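Transcriptional regulator (Corynebacterium diphtheriae, PDB 3LMM) is of unknown function but probably regulates transcription, combining a Schlafen AlbA-like region with a histidine-kinase-type ATPase-like region and helix-turn-helix-like segments. Local coordinates at residues R189-A194 and C264-D269; T238-S243 and I320-I325. One frame throughout, in Å; residues are numbered along the deposited sequence.

Interaction 1. Residues R189-A194 and C264-D269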
ATOM      1  N   ARG A 189      -6.536  20.729  19.018  1.00 31.62           N
ATOM      2  CA  ARG A 189      -5.463  21.640  19.402  1.00 35.43           C
ATOM      3  C   ARG A 189      -4.922  22.390  18.196  1.00 36.60           C
ATOM      4  O   ARG A 189      -4.703  21.806  17.136  1.00 38.34           O
ATOM      5  CB  ARG A 189      -4.327  20.860  20.072  1.00 37.16           C
ATOM      6  CG  ARG A 189      -4.797  19.598  20.779  1.00 41.48           C
ATOM      7  CD  ARG A 189      -3.714  18.997  21.640  1.00 28.09           C
ATOM      8  NE  ARG A 189      -3.531  19.757  22.863  1.00 22.29           N
ATOM      9  CZ  ARG A 189      -2.357  20.202  23.287  1.00 25.89           C
ATOM     10  NH1 ARG A 189      -2.272  20.886  24.425  1.00 23.83           N
ATOM     11  NH2 ARG A 189      -1.265  19.972  22.567  1.00 21.64           N
ATOM     12  N   PRO A 190      -4.708  23.702  18.342  1.00 35.03           N
ATOM     13  CA  PRO A 190      -4.184  24.498  17.229  1.00 33.24           C
ATOM     14  C   PRO A 190      -2.822  23.999  16.756  1.00 28.42           C
ATOM     15  O   PRO A 190      -2.497  24.077  15.575  1.00 25.41           O
ATOM     16  CB  PRO A 190      -4.120  25.904  17.817  1.00 34.52           C
ATOM     17  CG  PRO A 190      -3.935  25.640  19.296  1.00 32.83           C
ATOM     18  CD  PRO A 190      -4.920  24.540  19.533  1.00 25.00           C
ATOM     19  N   ALA A 191      -2.039  23.483  17.694  1.00 21.29           N
ATOM     20  CA  ALA A 191      -0.714  22.967  17.390  1.00 25.60           C
ATOM     21  C   ALA A 191      -0.795  21.794  16.422  1.00 31.18           C
ATOM     22  O   ALA A 191       0.027  21.656  15.506  1.00 31.37           O
ATOM     23  CB  ALA A 191      -0.023  22.525  18.667  1.00 23.95           C
ATOM     24  N   ALA A 192      -1.788  20.939  16.643  1.00 28.60           N
ATOM     25  CA  ALA A 192      -1.996  19.763  15.809  1.00 21.58           C
ATOM     26  C   ALA A 192      -2.450  20.209  14.426  1.00 21.27           C
ATOM     27  O   ALA A 192      -1.990  19.681  13.413  1.00 13.24           O
ATOM     28  CB  ALA A 192      -3.044  18.870  16.435  1.00 17.77           C
ATOM     29  N   LEU A 193      -3.358  21.179  14.397  1.00 11.02           N
ATOM     30  CA  LEU A 193      -3.860  21.681  13.141  1.00  8.25           C
ATOM     31  C   LEU A 193      -2.744  22.355  12.384  1.00 14.66           C
ATOM     32  O   LEU A 193      -2.625  22.216  11.162  1.00  8.29           O
ATOM     33  CB  LEU A 193      -4.985  22.672  13.381  1.00  4.51           C
ATOM     34  CG  LEU A 193      -6.306  21.985  13.684  1.00  8.85           C
ATOM     35  CD1 LEU A 193      -7.266  22.959  14.311  1.00 15.18           C
ATOM     36  CD2 LEU A 193      -6.872  21.400  12.406  1.00 12.80           C
ATOM     37  N   ALA A 194      -1.921  23.099  13.112  1.00 15.99           N
ATOM     38  CA  ALA A 194      -0.805  23.805  12.489  1.00 20.93           C
ATOM     39  C   ALA A 194       0.105  22.796  11.783  1.00 22.86           C
ATOM     40  O   ALA A 194       0.571  23.040  10.666  1.00 21.08           O
ATOM     41  CB  ALA A 194      -0.032  24.564  13.543  1.00 14.59           C
ATOM     42  N   CYS A 264      -1.660  12.733  18.822  1.00 21.28           N
ATOM     43  CA  CYS A 264      -0.748  11.803  18.167  1.00 21.30           C
ATOM     44  C   CYS A 264       0.114  12.509  17.138  1.00 22.35           C
ATOM     45  O   CYS A 264       1.295  12.209  17.009  1.00 25.68           O
ATOM     46  CB  CYS A 264      -1.519  10.677  17.486  1.00 28.38           C
ATOM     47  SG  CYS A 264      -2.058   9.358  18.599  1.00 32.51           S
ATOM     48  N   LEU A 265      -0.481  13.438  16.398  1.00 16.25           N
ATOM     49  CA  LEU A 265       0.265  14.173  15.389  1.00 15.41           C
ATOM     50  C   LEU A 265       1.406  14.935  16.056  1.00 24.12           C
ATOM     51  O   LEU A 265       2.528  14.997  15.535  1.00 27.19           O
ATOM     52  CB  LEU A 265      -0.640  15.163  14.664  1.00  7.65           C
ATOM     53  CG  LEU A 265      -1.737  14.562  13.801  1.00 18.26           C
ATOM     54  CD1 LEU A 265      -2.622  15.675  13.274  1.00 14.95           C
ATOM     55  CD2 LEU A 265      -1.136  13.762  12.663  1.00  5.69           C
ATOM     56  N   GLU A 266       1.105  15.526  17.209  1.00 23.71           N
ATOM     57  CA  GLU A 266       2.096  16.276  17.955  1.00 20.61           C
ATOM     58  C   GLU A 266       3.133  15.301  18.480  1.00 23.52           C
ATOM     59  O   GLU A 266       4.341  15.535  18.371  1.00 19.73           O
ATOM     60  CB  GLU A 266       1.430  17.016  19.107  1.00 16.96           C
ATOM     61  CG  GLU A 266       0.632  18.207  18.643  1.00 26.05           C
ATOM     62  CD  GLU A 266      -0.177  18.833  19.751  1.00 38.89           C
ATOM     63  OE1 GLU A 266      -1.231  18.265  20.122  1.00 42.92           O
ATOM     64  OE2 GLU A 266       0.242  19.896  20.260  1.00 42.55           O
ATOM     65  N   GLN A 267       2.661  14.195  19.040  1.00 20.00           N
ATOM     66  CA  GLN A 267       3.581  13.210  19.554  1.00 14.08           C
ATOM     67  C   GLN A 267       4.404  12.605  18.436  1.00 11.79           C
ATOM     68  O   GLN A 267       5.601  12.388  18.599  1.00 13.96           O
ATOM     69  CB  GLN A 267       2.825  12.139  20.336  1.00 21.87           C
ATOM     70  CG  GLN A 267       2.457  12.597  21.735  1.00 19.38           C
ATOM     71  CD  GLN A 267       1.790  11.505  22.541  1.00 27.57           C
ATOM     72  OE1 GLN A 267       2.315  10.394  22.671  1.00 26.76           O
ATOM     73  NE2 GLN A 267       0.628  11.819  23.104  1.00 18.64           N
ATOM     74  N   LEU A 268       3.787  12.346  17.291  1.00 11.94           N
ATOM     75  CA  LEU A 268       4.545  11.775  16.175  1.00 15.88           C
ATOM     76  C   LEU A 268       5.671  12.734  15.794  1.00 17.00           C
ATOM     77  O   LEU A 268       6.836  12.342  15.705  1.00 13.17           O
ATOM     78  CB  LEU A 268       3.656  11.565  14.955  1.00 14.04           C
ATOM     79  CG  LEU A 268       4.457  11.192  13.710  1.00 19.78           C
ATOM     80  CD1 LEU A 268       4.629   9.675  13.609  1.00 16.95           C
ATOM     81  CD2 LEU A 268       3.722  11.722  12.485  1.00 26.60           C
ATOM     82  N   ASP A 269       5.305  13.993  15.572  1.00 16.83           N
ATOM     83  CA  ASP A 269       6.282  14.994  15.218  1.00 19.89           C
ATOM     84  C   ASP A 269       7.405  15.044  16.252  1.00 17.63           C
ATOM     85  O   ASP A 269       8.582  14.970  15.904  1.00 15.25           O
ATOM     86  CB  ASP A 269       5.628  16.369  15.110  1.00 17.49           C
ATOM     87  CG  ASP A 269       6.637  17.458  14.820  1.00 30.98           C
ATOM     88  OD1 ASP A 269       7.331  17.342  13.778  1.00 31.62           O
ATOM     89  OD2 ASP A 269       6.736  18.419  15.622  1.00 21.81           O
TER

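Interaction 2. Residues T238-S243 and I320-I325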
ATOM      1  N   THR A 238       1.109   8.823  26.793  1.00 21.06           N
ATOM      2  CA  THR A 238       2.165   8.692  25.825  1.00 17.49           C
ATOM      3  C   THR A 238       1.800   7.669  24.781  1.00 19.24           C
ATOM      4  O   THR A 238       1.417   6.541  25.100  1.00 21.31           O
ATOM      5  CB  THR A 238       3.454   8.309  26.517  1.00 26.95           C
ATOM      6  OG1 THR A 238       3.851   9.394  27.359  1.00 43.75           O
ATOM      7  CG2 THR A 238       4.546   8.020  25.508  1.00 40.37           C
ATOM      8  N   ALA A 239       1.900   8.066  23.520  1.00 16.96           N
ATOM      9  CA  ALA A 239       1.564   7.161  22.431  1.00 19.91           C
ATOM     10  C   ALA A 239       2.802   6.441  21.950  1.00 18.94           C
ATOM     11  O   ALA A 239       2.758   5.255  21.624  1.00 15.42           O
ATOM     12  CB  ALA A 239       0.930   7.939  21.288  1.00  5.01           C
ATOM     13  N   ILE A 240       3.912   7.167  21.933  1.00 15.89           N
ATOM     14  CA  ILE A 240       5.172   6.613  21.466  1.00 14.20           C
ATOM     15  C   ILE A 240       6.313   7.345  22.160  1.00 19.98           C
ATOM     16  O   ILE A 240       6.202   8.532  22.461  1.00 18.96           O
ATOM     17  CB  ILE A 240       5.280   6.805  19.931  1.00 14.11           C
ATOM     18  CG1 ILE A 240       6.488   6.091  19.378  1.00 12.75           C
ATOM     19  CG2 ILE A 240       5.352   8.285  19.585  1.00  1.00           C
ATOM     20  CD1 ILE A 240       6.389   5.865  17.912  1.00  4.42           C
ATOM     21  N   GLU A 241       7.401   6.643  22.443  1.00 18.68           N
ATOM     22  CA  GLU A 241       8.535   7.288  23.102  1.00 23.41           C
ATOM     23  C   GLU A 241       9.853   6.664  22.669  1.00 19.97           C
ATOM     24  O   GLU A 241       9.885   5.527  22.213  1.00 22.30           O
ATOM     25  CB  GLU A 241       8.375   7.198  24.620  1.00 23.00           C
ATOM     26  CG  GLU A 241       8.132   5.789  25.125  1.00 36.07           C
ATOM     27  CD  GLU A 241       8.011   5.717  26.635  1.00 44.07           C
ATOM     28  OE1 GLU A 241       7.130   6.402  27.209  1.00 52.20           O
ATOM     29  OE2 GLU A 241       8.793   4.960  27.252  1.00 54.97           O
ATOM     30  N   LEU A 242      10.939   7.412  22.822  1.00 14.69           N
ATOM     31  CA  LEU A 242      12.252   6.936  22.413  1.00 18.29           C
ATOM     32  C   LEU A 242      13.234   6.726  23.560  1.00 18.88           C
ATOM     33  O   LEU A 242      13.251   7.490  24.529  1.00 14.05           O
ATOM     34  CB  LEU A 242      12.860   7.916  21.405  1.00 26.65           C
ATOM     35  CG  LEU A 242      14.294   7.684  20.906  1.00 25.49           C
ATOM     36  CD1 LEU A 242      14.347   6.455  19.985  1.00 22.40           C
ATOM     37  CD2 LEU A 242      14.765   8.922  20.168  1.00  7.22           C
ATOM     38  N   SER A 243      14.052   5.683  23.428  1.00 18.85           N
ATOM     39  CA  SER A 243      15.077   5.335  24.412  1.00 25.17           C
ATOM     40  C   SER A 243      16.380   5.015  23.691  1.00 26.59           C
ATOM     41  O   SER A 243      16.522   3.955  23.089  1.00 32.99           O
ATOM     42  CB  SER A 243      14.665   4.110  25.227  1.00 19.70           C
ATOM     43  OG  SER A 243      13.514   4.368  26.007  1.00 30.59           O
ATOM     44  N   ILE A 320       4.245   2.877  22.024  1.00 26.59           N
ATOM     45  CA  ILE A 320       5.073   2.255  21.015  1.00 15.65           C
ATOM     46  C   ILE A 320       6.459   2.478  21.596  1.00 23.69           C
ATOM     47  O   ILE A 320       6.846   3.620  21.873  1.00 23.62           O
ATOM     48  CB  ILE A 320       4.973   2.997  19.661  1.00 15.33           C
ATOM     49  CG1 ILE A 320       3.532   2.935  19.133  1.00 17.64           C
ATOM     50  CG2 ILE A 320       5.944   2.397  18.666  1.00  6.96           C
ATOM     51  CD1 ILE A 320       3.266   3.815  17.912  1.00  1.78           C
ATOM     52  N   ASP A 321       7.187   1.391  21.809  1.00 23.90           N
ATOM     53  CA  ASP A 321       8.531   1.467  22.361  1.00 23.36           C
ATOM     54  C   ASP A 321       9.502   1.503  21.200  1.00 24.15           C
ATOM     55  O   ASP A 321       9.625   0.520  20.466  1.00 24.55           O
ATOM     56  CB  ASP A 321       8.812   0.227  23.229  1.00 36.49           C
ATOM     57  CG  ASP A 321      10.210   0.223  23.830  1.00 40.92           C
ATOM     58  OD1 ASP A 321      10.590  -0.783  24.482  1.00 47.94           O
ATOM     59  OD2 ASP A 321      10.932   1.230  23.656  1.00 53.52           O
ATOM     60  N   VAL A 322      10.161   2.641  21.009  1.00 16.83           N
ATOM     61  CA  VAL A 322      11.156   2.754  19.949  1.00 20.36           C
ATOM     62  C   VAL A 322      12.495   3.036  20.599  1.00 18.91           C
ATOM     63  O   VAL A 322      12.627   3.991  21.361  1.00 20.10           O
ATOM     64  CB  VAL A 322      10.813   3.875  18.881  1.00 19.89           C
ATOM     65  CG1 VAL A 322      10.298   5.124  19.549  1.00 12.77           C
ATOM     66  CG2 VAL A 322      12.052   4.199  18.051  1.00  1.16           C
ATOM     67  N   ARG A 323      13.468   2.168  20.338  1.00 21.87           N
ATOM     68  CA  ARG A 323      14.800   2.355  20.886  1.00 25.34           C
ATOM     69  C   ARG A 323      15.807   2.432  19.755  1.00 22.83           C
ATOM     70  O   ARG A 323      15.613   1.843  18.694  1.00 26.13           O
ATOM     71  CB  ARG A 323      15.190   1.242  21.878  1.00 25.12           C
ATOM     72  CG  ARG A 323      14.944  -0.180  21.432  1.00 35.59           C
ATOM     73  CD  ARG A 323      13.529  -0.622  21.768  1.00 51.93           C
ATOM     74  NE  ARG A 323      13.274  -0.754  23.206  1.00 54.47           N
ATOM     75  CZ  ARG A 323      13.826  -1.676  23.989  1.00 55.81           C
ATOM     76  NH1 ARG A 323      14.683  -2.560  23.483  1.00 53.14           N
ATOM     77  NH2 ARG A 323      13.503  -1.720  25.276  1.00 43.71           N
ATOM     78  N   TRP A 324      16.871   3.188  19.996  1.00 20.22           N
ATOM     79  CA  TRP A 324      17.931   3.399  19.028  1.00 22.29           C
ATOM     80  C   TRP A 324      19.262   2.944  19.607  1.00 22.68           C
ATOM     81  O   TRP A 324      19.645   3.380  20.687  1.00 30.82           O
ATOM     82  CB  TRP A 324      18.008   4.883  18.690  1.00 25.29           C
ATOM     83  CG  TRP A 324      19.161   5.240  17.839  1.00 29.22           C
ATOM     84  CD1 TRP A 324      20.452   5.455  18.242  1.00 36.26           C
ATOM     85  CD2 TRP A 324      19.150   5.412  16.429  1.00 31.78           C
ATOM     86  NE1 TRP A 324      21.246   5.750  17.163  1.00 33.85           N
ATOM     87  CE2 TRP A 324      20.470   5.733  16.034  1.00 36.83           C
ATOM     88  CE3 TRP A 324      18.153   5.323  15.454  1.00 33.85           C
ATOM     89  CZ2 TRP A 324      20.815   5.973  14.701  1.00 39.41           C
ATOM     90  CZ3 TRP A 324      18.495   5.558  14.131  1.00 38.18           C
ATOM     91  CH2 TRP A 324      19.814   5.880  13.765  1.00 38.51           C
ATOM     92  N   ILE A 325      19.972   2.084  18.887  1.00 24.04           N
ATOM     93  CA  ILE A 325      21.269   1.587  19.346  1.00 22.11           C
ATOM     94  C   ILE A 325      22.410   2.338  18.678  1.00 30.99           C
ATOM     95  O   ILE A 325      22.634   2.193  17.480  1.00 31.79           O
ATOM     96  CB  ILE A 325      21.431   0.119  19.012  1.00 14.98           C
ATOM     97  CG1 ILE A 325      20.154  -0.612  19.379  1.00  8.55           C
ATOM     98  CG2 ILE A 325      22.591  -0.461  19.771  1.00 21.38           C
ATOM     99  CD1 ILE A 325      19.690  -0.292  20.742  1.00  8.36           C
TER

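Interaction 1. Residues R189-A194 and C264-D269
The side chain of Arg-189 crosses that of Glu-266 at about a right angle and ends in a salt bridge to it. Starting at the backbone, CB and CG of Arg-189 lie 4.0 and 3.9 Å from Glu-266 OE1, and CD continues past the same oxygen. The chain then bends at chi3 (75°), which turns NE away from the extended line. NE and CZ stay about as far from OE1 as CB and CG, and only NH2 engages both oxygens. NH2 is 2.8 Å from Glu-266 OE2 and gives a nearly straight hydrogen bond to OE1 (3.0 Å, 171° at the hydrogen), close to the guanidinium plane and using the syn lone pair of OE1. That oxygen also bonds Ser-263 OG, just ahead of its own helix.

Arg-189 is the N-cap residue of helix 190-199, and its carbonyl oxygen accepts the bond from Leu-193 N in the first turn. This helix packs on the start of helix 264-278, with the axes of the two segments 8.9 Å apart and inclined at 64°. Where they come nearest, Ala-192 faces Glu-266. Glu-266 OE2 lies beside Ala-191 CB, and Glu-266 CG packs 4.2 Å from Ala-192 N, while Leu-265 CD1 lies 4.1 Å from Ala-192 O. Phe-232 of helix 226-232 also packs against both Ala-192 and Leu-265.

Interaction 2. Residues T238-S243 and I320-I325
Strands 240-245 and 320-325 are parallel neighbours inside a six-stranded mixed sheet. Ile-320 bonds to the residues flanking its partner Ile-240: Ile-320 N donates to Ala-239 O at 2.8 Å and Ile-320 O accepts from Glu-241 N at 3.1 Å. Val-322 O then receives Ser-243 N, and Ser-243 O accepts Trp-324 N; the bond from Val-322 N to Glu-241 O is less certain. On one face the apolar side chains meet. Ile-240 CG1, anti to the backbone N (chi1 -173°), comes within 3.5 Å of Ile-320 CB and 3.9 Å of Val-322 CG1. Further along, Leu-242 CD1 approaches Val-322 CG2 at 3.8 Å and Trp-324 CB at 4.2 Å. Helices 264-278 and 298-311 cover this side, touching Leu-242 and Ile-320 respectively. The other face carries Glu-241, Asp-321, Ser-243 and Arg-323; here a salt bridge within one strand brings Arg-323 NE to 3.1 Å from Asp-321 OD2. OD2 lies near the guanidinium plane, while NE approaches from above the carboxylate plane. A mixed sheet with helices packed on its apolar face is consistent with the alpha/beta sandwich of histidine-kinase-type ATPase domains.

Of the four elements, helix 190-199 comes first from the N terminus, then strand 240-245, helix 264-278 and strand 320-325, so the two contacts cross rather than nest. Interaction 1 closes a loop through helices 208-214 and 226-232 and strands 240-245 and 252-256. Interaction 2 opens within that loop and closes beyond it, enclosing strand 252-256, helix 264-278, strands 282-286 and 289-293, and helix 298-311. Helix 264-278 connects them: it meets helix 190-199 at its start and lies against the sheet further on. A probable hydrogen bond, Ala-239 N to Gln-267 OE1, joins the two contacts directly, linking the entry of strand 240-245 to the first turns of this helix.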